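Local coordinates for protein salicylaldehyde dehydrogenase NahF (Pseudomonas putida, PDB 4JZ6) that probably catalyses the NAD+-dependent oxidation of salicylaldehyde to salicylate in naphthalene degradation, and is bound here to salicylaldehyde, at residues Q297-M302 and G342-P347; G269-L274 and T304-V309; T151-V156 and T484-L489; I238-F243 and L261-L266. All coordinates share one frame; numbering follows the deposited sequence.

From the N terminus, the chain first lays down 151-156, which must wait 327 residues for its partner 484-489; contact 3 therefore encloses all the others and pairs two strands of the small antiparallel sheet. Contact 4 comes next, a short loop closed by 261-266 coming back beside 238-243 in the six-stranded sheet, where these two strands run parallel. Once it is complete, contacts 2 and 1 open in turn and cross: 269-274, 297-302, 304-309, 342-347. Contact 2 builds the centre of the seven-stranded sheet, while contact 1 ties a loop of one salicylaldehyde pocket to the loop before helix 349-362. S272 touches M302 between these two, and a salt bridge from R239 to E485 joins contacts 4 and 3.

Contact 1: Q297-M302 and G342-P347; sequences QGQICM and GPMVSP. With NK (salicylaldehyde), chain B.
Q297 and G342 are where the two loops come nearest, with their CA atoms 6.1 Å apart, and neither segment runs as a regular helix or strand. Two glutamines make the contact. Q297 lays its CG and amide alongside the G342-P343 backbone, and the bend at its second torsion (chi2 98°) swings NE2 to within 2.9 Å of P343 O, at an angle too poor for a hydrogen bond. Q299 does the bonding. Its chain is extended beyond CG (chi2 -175°), which carries the carboxamide across to the other loop. There OE1 accepts a weak bond from V345 N at 3.0 Å, with CB of M344 packed against the same oxygen. On the other branch Q299 NE2 donates to a water at 2.8 Å, and that water can donate in turn to P343 O, although it has more acceptors in reach than protons. One amide thus touches the loop 342-347 through both branches, weakly through its oxygen and by way of water through its nitrogen.

I300, C301 and M302 belong to the salicylaldehyde pocket. OAH of the salicylaldehyde lies 2.6 Å from C301 N and 3.4 Å from M302 N, both weak hydrogen bonds, while M302 CE meets the ring at CAG, 3.6 Å away. Q299 O receives N166 ND2, another pocket residue. In the fold, 297-302 joins helix 282-294 to strand 306-310. The loop holding 342-347 connects helix 311-327 with helix 349-362, where M344 packs on S349 and I353.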
# COMPACT_ATOMS: atom_id res chain seq x y z
N GLN A 297 -6.72 23.41 20.02
CA GLN A 297 -7.80 22.79 20.77
C GLN A 297 -7.81 21.28 20.67
O GLN A 297 -8.88 20.67 20.64
CB GLN A 297 -9.15 23.31 20.26
CG GLN A 297 -9.27 24.80 20.23
CD GLN A 297 -9.01 25.40 18.86
OE1 GLN A 297 -8.12 26.23 18.69
NE2 GLN A 297 -9.80 24.99 17.87
N GLY A 298 -6.64 20.66 20.60
CA GLY A 298 -6.56 19.21 20.49
C GLY A 298 -7.28 18.65 19.28
O GLY A 298 -7.74 17.51 19.27
N GLN A 299 -7.40 19.47 18.24
CA GLN A 299 -8.04 19.04 17.01
C GLN A 299 -7.01 18.60 15.97
O GLN A 299 -7.22 18.74 14.77
CB GLN A 299 -8.93 20.15 16.46
CG GLN A 299 -10.17 20.39 17.28
CD GLN A 299 -11.10 21.41 16.66
OE1 GLN A 299 -12.31 21.20 16.57
NE2 GLN A 299 -10.53 22.53 16.22
N ILE A 300 -5.89 18.08 16.45
CA ILE A 300 -4.87 17.54 15.56
C ILE A 300 -4.91 16.03 15.71
O ILE A 300 -5.10 15.54 16.81
CB ILE A 300 -3.47 18.07 15.95
CG1 ILE A 300 -3.55 19.57 16.26
CG2 ILE A 300 -2.46 17.79 14.85
CD1 ILE A 300 -2.23 20.19 16.67
N CYS A 301 -4.77 15.30 14.61
CA CYS A 301 -4.86 13.83 14.68
C CYS A 301 -3.75 13.27 15.57
O CYS A 301 -3.89 12.20 16.14
CB CYS A 301 -4.83 13.18 13.29
SG CYS A 301 -6.26 13.53 12.23
N MET A 302 -2.66 14.03 15.69
CA MET A 302 -1.55 13.64 16.56
C MET A 302 -1.52 14.38 17.89
O MET A 302 -0.52 14.31 18.61
CB MET A 302 -0.20 13.80 15.85
CG MET A 302 0.05 15.17 15.23
SD MET A 302 1.75 15.36 14.64
CE MET A 302 1.59 16.83 13.62
N GLY A 342 -9.17 27.80 21.03
CA GLY A 342 -10.22 28.36 20.20
C GLY A 342 -11.47 27.51 20.23
O GLY A 342 -11.52 26.50 20.93
N PRO A 343 -12.50 27.91 19.48
CA PRO A 343 -13.69 27.06 19.42
C PRO A 343 -13.43 25.81 18.58
O PRO A 343 -12.58 25.84 17.69
CB PRO A 343 -14.73 27.96 18.74
CG PRO A 343 -13.93 28.95 17.97
CD PRO A 343 -12.70 29.20 18.80
N MET A 344 -14.14 24.73 18.87
CA MET A 344 -14.06 23.53 18.05
C MET A 344 -14.78 23.75 16.73
O MET A 344 -15.37 24.80 16.52
CB MET A 344 -14.62 22.32 18.80
CG MET A 344 -13.79 21.97 20.01
SD MET A 344 -14.38 20.55 20.95
CE MET A 344 -15.98 21.15 21.50
N VAL A 345 -14.72 22.76 15.84
CA VAL A 345 -15.13 22.97 14.46
C VAL A 345 -16.64 22.98 14.25
O VAL A 345 -17.15 23.67 13.36
CB VAL A 345 -14.48 21.91 13.51
CG1 VAL A 345 -15.06 20.53 13.76
CG2 VAL A 345 -14.67 22.30 12.06
N SER A 346 -17.37 22.23 15.07
CA SER A 346 -18.78 21.99 14.82
C SER A 346 -19.57 21.98 16.12
O SER A 346 -19.07 21.54 17.15
CB SER A 346 -18.96 20.66 14.09
OG SER A 346 -20.32 20.33 13.89
N PRO A 347 -20.84 22.44 16.07
CA PRO A 347 -21.72 22.46 17.24
C PRO A 347 -22.13 21.04 17.64
O PRO A 347 -23.27 20.82 18.07
CB PRO A 347 -22.96 23.22 16.75
CG PRO A 347 -22.54 23.88 15.46
CD PRO A 347 -21.49 23.01 14.88
OAH NK B . -3.02 15.45 12.65
CAD NK B . -3.22 16.21 11.72
CAA NK B . -2.03 16.89 11.17
CAC NK B . -0.88 16.17 10.81
CAG NK B . 0.22 16.86 10.30
CAI NK B . 0.18 18.24 10.16
CAE NK B . -0.95 18.94 10.52
CAB NK B . -2.06 18.27 11.03
OAF NK B . -3.21 18.92 11.40
O HOH W 1 -12.26 24.52 15.17

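Contact 2: G269-L274 and T304-V309; sequences GGKSPL and TERLVV
S272 O takes two backbone donors from the segment alongside: E305 N at 2.8 Å, and R306 N in a weak bond at 3.4 Å. From there the two strands run parallel, P273 beside R306 and L274 beside L307. L274 N gives its proton to R306 O at 2.8 Å, and V308 N returns a weak bond to L274 O. On the L274 face, CB of that leucine meets L307 CD1 at 3.6 Å, under helix 282-294, the crossover of this beta-alpha-beta unit.

Most of the polar ends have identifiable partners. K271 bends at its second torsion (chi2 72°) and crosses E305 at about a right angle, so that NZ reaches OE1 at 3.2 Å in a salt bridge. E395 O, I392 O and a water that also reaches E305 O compete with OE1 for its three protons, while T397 N supplies a second donor to OE1. An alanine at K271 would probably leave the E305 carboxylate without its counter-charge and the carbonyls of I392 and E395 without this donor. R306 sends NE to Y393 O, NH1 to I416 O and, through a water, to K271 O; its NH2 pairs with D419. S272 OG bonds to S425 N, and T304 OG1 to T454.

Burying K271, E305 and R306 is probably made tolerable by these carbonyls, amides and opposite charges, which tie the start of both strands to the loops around them.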
# COMPACT_ATOMS: atom_id res chain seq x y z
N GLY A 269 -6.96 8.21 12.13
CA GLY A 269 -7.01 8.68 13.51
C GLY A 269 -5.81 8.33 14.36
O GLY A 269 -4.97 7.50 13.99
N GLY A 270 -5.74 8.98 15.53
CA GLY A 270 -4.68 8.72 16.49
C GLY A 270 -5.17 8.81 17.92
O GLY A 270 -6.24 9.37 18.19
N LYS A 271 -4.40 8.24 18.83
CA LYS A 271 -4.62 8.39 20.26
C LYS A 271 -3.22 8.58 20.84
O LYS A 271 -2.78 7.85 21.73
CB LYS A 271 -5.29 7.14 20.84
CG LYS A 271 -5.75 7.26 22.28
CD LYS A 271 -6.95 8.16 22.43
CE LYS A 271 -7.24 8.47 23.89
NZ LYS A 271 -8.49 9.26 24.02
N SER A 272 -2.51 9.56 20.29
CA SER A 272 -1.09 9.74 20.53
C SER A 272 -0.73 10.00 22.00
O SER A 272 -1.20 10.97 22.60
CB SER A 272 -0.57 10.86 19.64
OG SER A 272 -0.65 10.47 18.28
N PRO A 273 0.11 9.13 22.57
CA PRO A 273 0.45 9.18 23.99
C PRO A 273 1.76 9.90 24.28
O PRO A 273 2.68 9.88 23.46
CB PRO A 273 0.61 7.70 24.35
CG PRO A 273 1.19 7.10 23.09
CD PRO A 273 0.68 7.93 21.92
N LEU A 274 1.84 10.55 25.44
CA LEU A 274 3.11 11.01 25.96
C LEU A 274 3.49 10.10 27.13
O LEU A 274 2.80 10.07 28.16
CB LEU A 274 3.04 12.47 26.41
CG LEU A 274 4.37 13.18 26.61
CD1 LEU A 274 5.06 13.39 25.27
CD2 LEU A 274 4.21 14.51 27.33
N THR A 304 -1.82 15.16 21.67
CA THR A 304 -1.56 14.27 22.79
C THR A 304 -2.87 13.89 23.46
O THR A 304 -3.47 14.71 24.17
CB THR A 304 -0.65 14.95 23.81
OG1 THR A 304 0.46 15.55 23.13
CG2 THR A 304 -0.15 13.95 24.82
N GLU A 305 -3.33 12.67 23.23
CA GLU A 305 -4.61 12.23 23.78
C GLU A 305 -4.45 11.39 25.04
O GLU A 305 -5.41 11.18 25.78
CB GLU A 305 -5.42 11.46 22.73
CG GLU A 305 -5.73 12.26 21.48
CD GLU A 305 -7.20 12.22 21.10
OE1 GLU A 305 -7.97 11.51 21.79
OE2 GLU A 305 -7.58 12.89 20.12
N ARG A 306 -3.24 10.90 25.27
CA ARG A 306 -2.94 10.14 26.49
C ARG A 306 -1.68 10.68 27.14
O ARG A 306 -0.73 11.07 26.46
CB ARG A 306 -2.71 8.67 26.17
CG ARG A 306 -3.95 7.84 25.92
CD ARG A 306 -3.55 6.59 25.16
NE ARG A 306 -4.48 5.48 25.37
CZ ARG A 306 -4.15 4.20 25.19
NH1 ARG A 306 -2.92 3.88 24.81
NH2 ARG A 306 -5.05 3.25 25.40
N LEU A 307 -1.68 10.69 28.47
CA LEU A 307 -0.47 10.91 29.23
C LEU A 307 -0.25 9.66 30.08
O LEU A 307 -0.84 9.53 31.16
CB LEU A 307 -0.62 12.13 30.15
CG LEU A 307 -0.64 13.56 29.59
CD1 LEU A 307 0.60 13.83 28.75
CD2 LEU A 307 -1.90 13.87 28.80
N VAL A 308 0.57 8.72 29.60
CA VAL A 308 0.88 7.55 30.43
C VAL A 308 2.07 7.84 31.35
O VAL A 308 3.21 8.01 30.91
CB VAL A 308 1.00 6.20 29.61
CG1 VAL A 308 -0.10 6.11 28.58
CG2 VAL A 308 2.33 6.07 28.94
N VAL A 309 1.77 7.95 32.64
CA VAL A 309 2.76 8.40 33.62
C VAL A 309 3.02 7.35 34.70
O VAL A 309 2.10 6.65 35.13
CB VAL A 309 2.34 9.73 34.27
CG1 VAL A 309 2.20 10.81 33.23
CG2 VAL A 309 1.03 9.56 34.99
O HOH W 2 -1.59 5.56 22.88
O HOH W 3 -8.30 11.34 25.42

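Contact 3: T151-V156 and T484-L489; sequences TLRQPV and TELKWL. With EDO (1,2-ethanediol), chain H.
R153 and L486 face each other across an antiparallel ladder in the three-stranded sheet of the small oligomerisation domain of aldehyde dehydrogenases, with strand 148-154 in the middle. They form a non-hydrogen-bonded pair, and CD1 of L486 sits 4.0 Å above the guanidinium plane of R153, over its centre. The same methyl reaches T151 CB at 3.7 Å, so L486 bridges two residues of the opposing strand. At the guanidinium edge, R153 NH1 donates to T484 OG1 at 2.8 Å, the oxygen lying 19° out of the plane, and D481 takes the same nitrogen in a salt bridge. An alanine in place of R153 would probably cost D481 one of its two arginine partners, take the NH1 donor from T484 OG1 and open a gap beside the L486 methyl.

The Q154 and K487 face belongs to the subunit interface. K487 turns at its third torsion (chi3 -69°) and lowers NZ onto a lone pair of Q154 OE1. NZ also bonds to I443 O and G440 O of the second subunit, and Q154 NE2 to M441 O there. W488 and L489 pair with a strand of that subunit, so the sheet continues across the interface. Besides K487 NZ at 2.9 Å, Q154 OE1 accepts a bond from O2 of a 1,2-ethanediol at 2.8 Å.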
# COMPACT_ATOMS: atom_id res chain seq x y z
N THR A 151 15.36 -0.15 -12.67
CA THR A 151 14.03 0.27 -12.26
C THR A 151 13.82 1.72 -12.63
O THR A 151 14.75 2.52 -12.58
CB THR A 151 13.82 0.14 -10.76
OG1 THR A 151 14.81 0.92 -10.08
CG2 THR A 151 13.93 -1.31 -10.34
N LEU A 152 12.59 2.05 -13.01
CA LEU A 152 12.23 3.43 -13.32
C LEU A 152 11.12 3.87 -12.39
O LEU A 152 10.24 3.07 -12.04
CB LEU A 152 11.76 3.55 -14.77
CG LEU A 152 12.71 3.12 -15.89
CD1 LEU A 152 12.08 3.41 -17.26
CD2 LEU A 152 14.03 3.83 -15.76
N ARG A 153 11.16 5.13 -11.97
CA ARG A 153 10.04 5.72 -11.25
C ARG A 153 9.35 6.76 -12.13
O ARG A 153 9.91 7.81 -12.42
CB ARG A 153 10.47 6.30 -9.91
CG ARG A 153 10.85 5.22 -8.92
CD ARG A 153 10.86 5.75 -7.50
NE ARG A 153 11.06 4.67 -6.53
CZ ARG A 153 10.08 3.91 -6.06
NH1 ARG A 153 8.82 4.09 -6.47
NH2 ARG A 153 10.36 2.96 -5.18
N GLN A 154 8.13 6.43 -12.55
CA GLN A 154 7.39 7.24 -13.51
C GLN A 154 6.11 7.77 -12.89
O GLN A 154 5.73 7.34 -11.80
CB GLN A 154 7.04 6.38 -14.73
CG GLN A 154 8.24 5.84 -15.48
CD GLN A 154 7.83 4.94 -16.62
OE1 GLN A 154 7.22 3.89 -16.39
NE2 GLN A 154 8.13 5.35 -17.85
N PRO A 155 5.44 8.72 -13.56
CA PRO A 155 4.18 9.23 -13.00
C PRO A 155 3.08 8.16 -13.02
O PRO A 155 3.17 7.22 -13.81
CB PRO A 155 3.80 10.38 -13.94
CG PRO A 155 5.09 10.79 -14.57
CD PRO A 155 5.89 9.53 -14.71
N VAL A 156 2.07 8.32 -12.18
CA VAL A 156 0.99 7.36 -12.07
C VAL A 156 -0.21 7.75 -12.94
O VAL A 156 -0.70 6.94 -13.73
CB VAL A 156 0.52 7.22 -10.60
CG1 VAL A 156 -0.72 6.35 -10.51
CG2 VAL A 156 1.64 6.67 -9.74
N THR A 484 4.36 7.23 -7.56
CA THR A 484 5.13 6.81 -8.72
C THR A 484 4.81 5.38 -9.11
O THR A 484 4.39 4.57 -8.28
CB THR A 484 6.66 6.93 -8.50
OG1 THR A 484 7.06 6.13 -7.37
CG2 THR A 484 7.06 8.39 -8.28
N GLU A 485 4.98 5.09 -10.40
CA GLU A 485 5.00 3.71 -10.86
C GLU A 485 6.44 3.26 -10.78
O GLU A 485 7.34 3.96 -11.26
CB GLU A 485 4.52 3.60 -12.31
CG GLU A 485 3.06 3.96 -12.55
CD GLU A 485 2.10 3.05 -11.80
OE1 GLU A 485 2.54 2.05 -11.19
OE2 GLU A 485 0.88 3.35 -11.83
N LEU A 486 6.67 2.10 -10.16
CA LEU A 486 7.99 1.49 -10.17
C LEU A 486 8.00 0.42 -11.25
O LEU A 486 7.26 -0.56 -11.18
CB LEU A 486 8.34 0.88 -8.81
CG LEU A 486 9.69 0.16 -8.75
CD1 LEU A 486 10.83 1.15 -8.90
CD2 LEU A 486 9.82 -0.62 -7.45
N LYS A 487 8.83 0.62 -12.26
CA LYS A 487 8.87 -0.29 -13.40
C LYS A 487 10.22 -0.99 -13.50
O LYS A 487 11.27 -0.35 -13.41
CB LYS A 487 8.56 0.47 -14.69
CG LYS A 487 8.69 -0.37 -15.94
CD LYS A 487 8.44 0.47 -17.18
CE LYS A 487 6.97 0.89 -17.29
NZ LYS A 487 6.74 1.82 -18.43
N TRP A 488 10.19 -2.30 -13.66
CA TRP A 488 11.41 -3.06 -13.87
C TRP A 488 11.59 -3.20 -15.37
O TRP A 488 10.75 -3.81 -16.04
CB TRP A 488 11.33 -4.43 -13.22
CG TRP A 488 12.49 -5.32 -13.55
CD1 TRP A 488 13.81 -4.95 -13.67
CD2 TRP A 488 12.45 -6.73 -13.82
NE1 TRP A 488 14.58 -6.05 -13.99
CE2 TRP A 488 13.77 -7.15 -14.09
CE3 TRP A 488 11.42 -7.68 -13.84
CZ2 TRP A 488 14.08 -8.48 -14.38
CZ3 TRP A 488 11.73 -9.00 -14.13
CH2 TRP A 488 13.05 -9.38 -14.40
N LEU A 489 12.66 -2.61 -15.90
CA LEU A 489 12.92 -2.61 -17.34
C LEU A 489 14.24 -3.28 -17.69
O LEU A 489 15.26 -3.06 -17.03
CB LEU A 489 12.89 -1.19 -17.89
CG LEU A 489 13.06 -1.02 -19.40
CD1 LEU A 489 12.07 -0.00 -19.95
CD2 LEU A 489 14.48 -0.62 -19.74
C1 EDO H . 3.23 5.89 -17.24
O1 EDO H . 4.21 6.86 -16.84
C2 EDO H . 3.90 4.55 -17.54
O2 EDO H . 4.38 3.95 -16.34

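Contact 4: I238-F243 and L261-L266; sequences IRRINF and LKRCLL. With SO4 (sulfate ion), chain D.
I241 O is held by two groups of one neighbouring strand: L265 N donates to it at 2.7 Å, and C264 CA makes a CH...O contact at 3.1 Å. The strands run parallel, 8° apart, as two arms of the beta-alpha-beta unit built on helix 247-259, in the Rossmann-type domain that binds NAD in this family. I241 N reaches R263 O on one side of that grip, and on the other F243 N meets L265 O at 2.8 Å, nearly along the C=O axis.

Toward helix 247-259, I241 and C264 sit side by side over A257, and F243 CB rests on L266 CD1. On the opposite face N242 and L265 touch CB to CB at 3.7 Å; the first torsion of N242 (chi1 61°) turns its amide away, where ND2 bonds to S161 OG.

R240 and R263 bring like charges together, NH1 to NH1 at 3.6 Å, with guanidinium planes 28° apart. The repulsion is probably eased by the carboxylates of D481 and E482, which both pair with R263 NH2, and by the backbone carbonyl of E482, which takes R240 NH1. K262, R263 and C264 also line a second salicylaldehyde site. A sulfate, probably from the crystallisation liquor, lies between R239 and R240: R239 NH2 meets O3 at 2.9 Å, and R240 NE meets O4 at 2.6 Å, both from the guanidinium edge.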
# COMPACT_ATOMS: atom_id res chain seq x y z
N ILE A 238 -9.19 8.03 -12.25
CA ILE A 238 -8.50 8.09 -10.96
C ILE A 238 -7.67 6.82 -10.69
O ILE A 238 -8.22 5.71 -10.65
CB ILE A 238 -9.51 8.31 -9.81
CG1 ILE A 238 -10.08 9.73 -9.90
CG2 ILE A 238 -8.86 8.07 -8.47
CD1 ILE A 238 -9.03 10.81 -9.91
N ARG A 239 -6.37 6.98 -10.51
CA ARG A 239 -5.48 5.83 -10.40
C ARG A 239 -5.16 5.43 -8.97
O ARG A 239 -5.15 4.24 -8.64
CB ARG A 239 -4.19 6.08 -11.18
CG ARG A 239 -4.40 6.22 -12.68
CD ARG A 239 -4.76 4.88 -13.31
NE ARG A 239 -3.75 3.86 -13.02
CZ ARG A 239 -2.62 3.71 -13.71
NH1 ARG A 239 -2.35 4.51 -14.74
NH2 ARG A 239 -1.76 2.75 -13.38
N ARG A 240 -4.89 6.41 -8.11
CA ARG A 240 -4.63 6.16 -6.70
C ARG A 240 -5.35 7.19 -5.84
O ARG A 240 -5.79 8.23 -6.33
CB ARG A 240 -3.13 6.16 -6.39
CG ARG A 240 -2.37 4.98 -7.00
CD ARG A 240 -0.87 5.06 -6.74
NE ARG A 240 -0.16 4.02 -7.49
CZ ARG A 240 1.16 3.82 -7.44
NH1 ARG A 240 1.93 4.57 -6.67
NH2 ARG A 240 1.70 2.84 -8.16
N ILE A 241 -5.50 6.88 -4.56
CA ILE A 241 -6.25 7.72 -3.65
C ILE A 241 -5.48 7.93 -2.35
O ILE A 241 -4.98 6.97 -1.76
CB ILE A 241 -7.61 7.09 -3.29
CG1 ILE A 241 -8.41 6.78 -4.56
CG2 ILE A 241 -8.41 8.00 -2.38
CD1 ILE A 241 -8.80 5.35 -4.69
N ASN A 242 -5.37 9.18 -1.92
CA ASN A 242 -4.92 9.47 -0.56
C ASN A 242 -6.07 10.08 0.23
O ASN A 242 -6.77 10.99 -0.25
CB ASN A 242 -3.68 10.37 -0.55
CG ASN A 242 -3.93 11.73 -1.19
OD1 ASN A 242 -4.10 12.73 -0.50
ND2 ASN A 242 -3.94 11.76 -2.51
N PHE A 243 -6.29 9.56 1.43
CA PHE A 243 -7.35 10.05 2.29
C PHE A 243 -6.83 10.40 3.67
O PHE A 243 -6.14 9.60 4.31
CB PHE A 243 -8.46 9.01 2.44
CG PHE A 243 -9.54 9.43 3.39
CD1 PHE A 243 -10.61 10.20 2.95
CD2 PHE A 243 -9.49 9.06 4.73
CE1 PHE A 243 -11.61 10.59 3.82
CE2 PHE A 243 -10.49 9.45 5.61
CZ PHE A 243 -11.55 10.22 5.15
N LEU A 261 -9.55 -2.39 -6.91
CA LEU A 261 -8.13 -2.71 -6.73
C LEU A 261 -7.22 -1.49 -6.75
O LEU A 261 -6.11 -1.55 -7.28
CB LEU A 261 -7.65 -3.73 -7.78
CG LEU A 261 -8.08 -5.21 -7.77
CD1 LEU A 261 -7.90 -5.84 -6.40
CD2 LEU A 261 -9.51 -5.38 -8.25
N LYS A 262 -7.67 -0.38 -6.18
CA LYS A 262 -6.86 0.84 -6.20
C LYS A 262 -6.10 1.04 -4.90
O LYS A 262 -6.64 0.82 -3.82
CB LYS A 262 -7.72 2.06 -6.53
CG LYS A 262 -8.58 1.86 -7.76
CD LYS A 262 -8.76 3.13 -8.55
CE LYS A 262 -9.69 2.91 -9.73
NZ LYS A 262 -9.92 4.18 -10.48
N ARG A 263 -4.84 1.43 -5.02
CA ARG A 263 -3.99 1.66 -3.86
C ARG A 263 -4.41 2.92 -3.12
O ARG A 263 -4.74 3.94 -3.73
CB ARG A 263 -2.53 1.76 -4.29
CG ARG A 263 -1.57 2.21 -3.19
CD ARG A 263 -0.14 2.05 -3.66
NE ARG A 263 0.84 2.58 -2.72
CZ ARG A 263 2.14 2.59 -2.96
NH1 ARG A 263 2.60 2.10 -4.11
NH2 ARG A 263 2.99 3.09 -2.07
N CYS A 264 -4.39 2.84 -1.79
CA CYS A 264 -4.72 3.97 -0.94
C CYS A 264 -3.58 4.39 -0.04
O CYS A 264 -2.85 3.56 0.50
CB CYS A 264 -5.95 3.65 -0.09
SG CYS A 264 -7.47 3.56 -1.05
N LEU A 265 -3.41 5.70 0.10
CA LEU A 265 -2.59 6.25 1.17
C LEU A 265 -3.57 6.72 2.24
O LEU A 265 -4.32 7.68 2.04
CB LEU A 265 -1.74 7.41 0.66
CG LEU A 265 -0.49 7.79 1.45
CD1 LEU A 265 0.33 8.78 0.64
CD2 LEU A 265 -0.81 8.36 2.82
N LEU A 266 -3.57 6.02 3.38
CA LEU A 266 -4.54 6.28 4.45
C LEU A 266 -3.89 6.94 5.66
O LEU A 266 -3.00 6.36 6.29
CB LEU A 266 -5.23 4.98 4.87
CG LEU A 266 -6.61 4.72 4.27
CD1 LEU A 266 -6.82 5.47 2.95
CD2 LEU A 266 -6.86 3.23 4.11
S SO4 D . -1.46 1.66 -9.82
O1 SO4 D . -1.71 0.80 -8.67
O2 SO4 D . -0.11 1.40 -10.31
O3 SO4 D . -2.43 1.38 -10.88
O4 SO4 D . -1.57 3.06 -9.41
O HOH W 4 -3.91 2.02 -7.63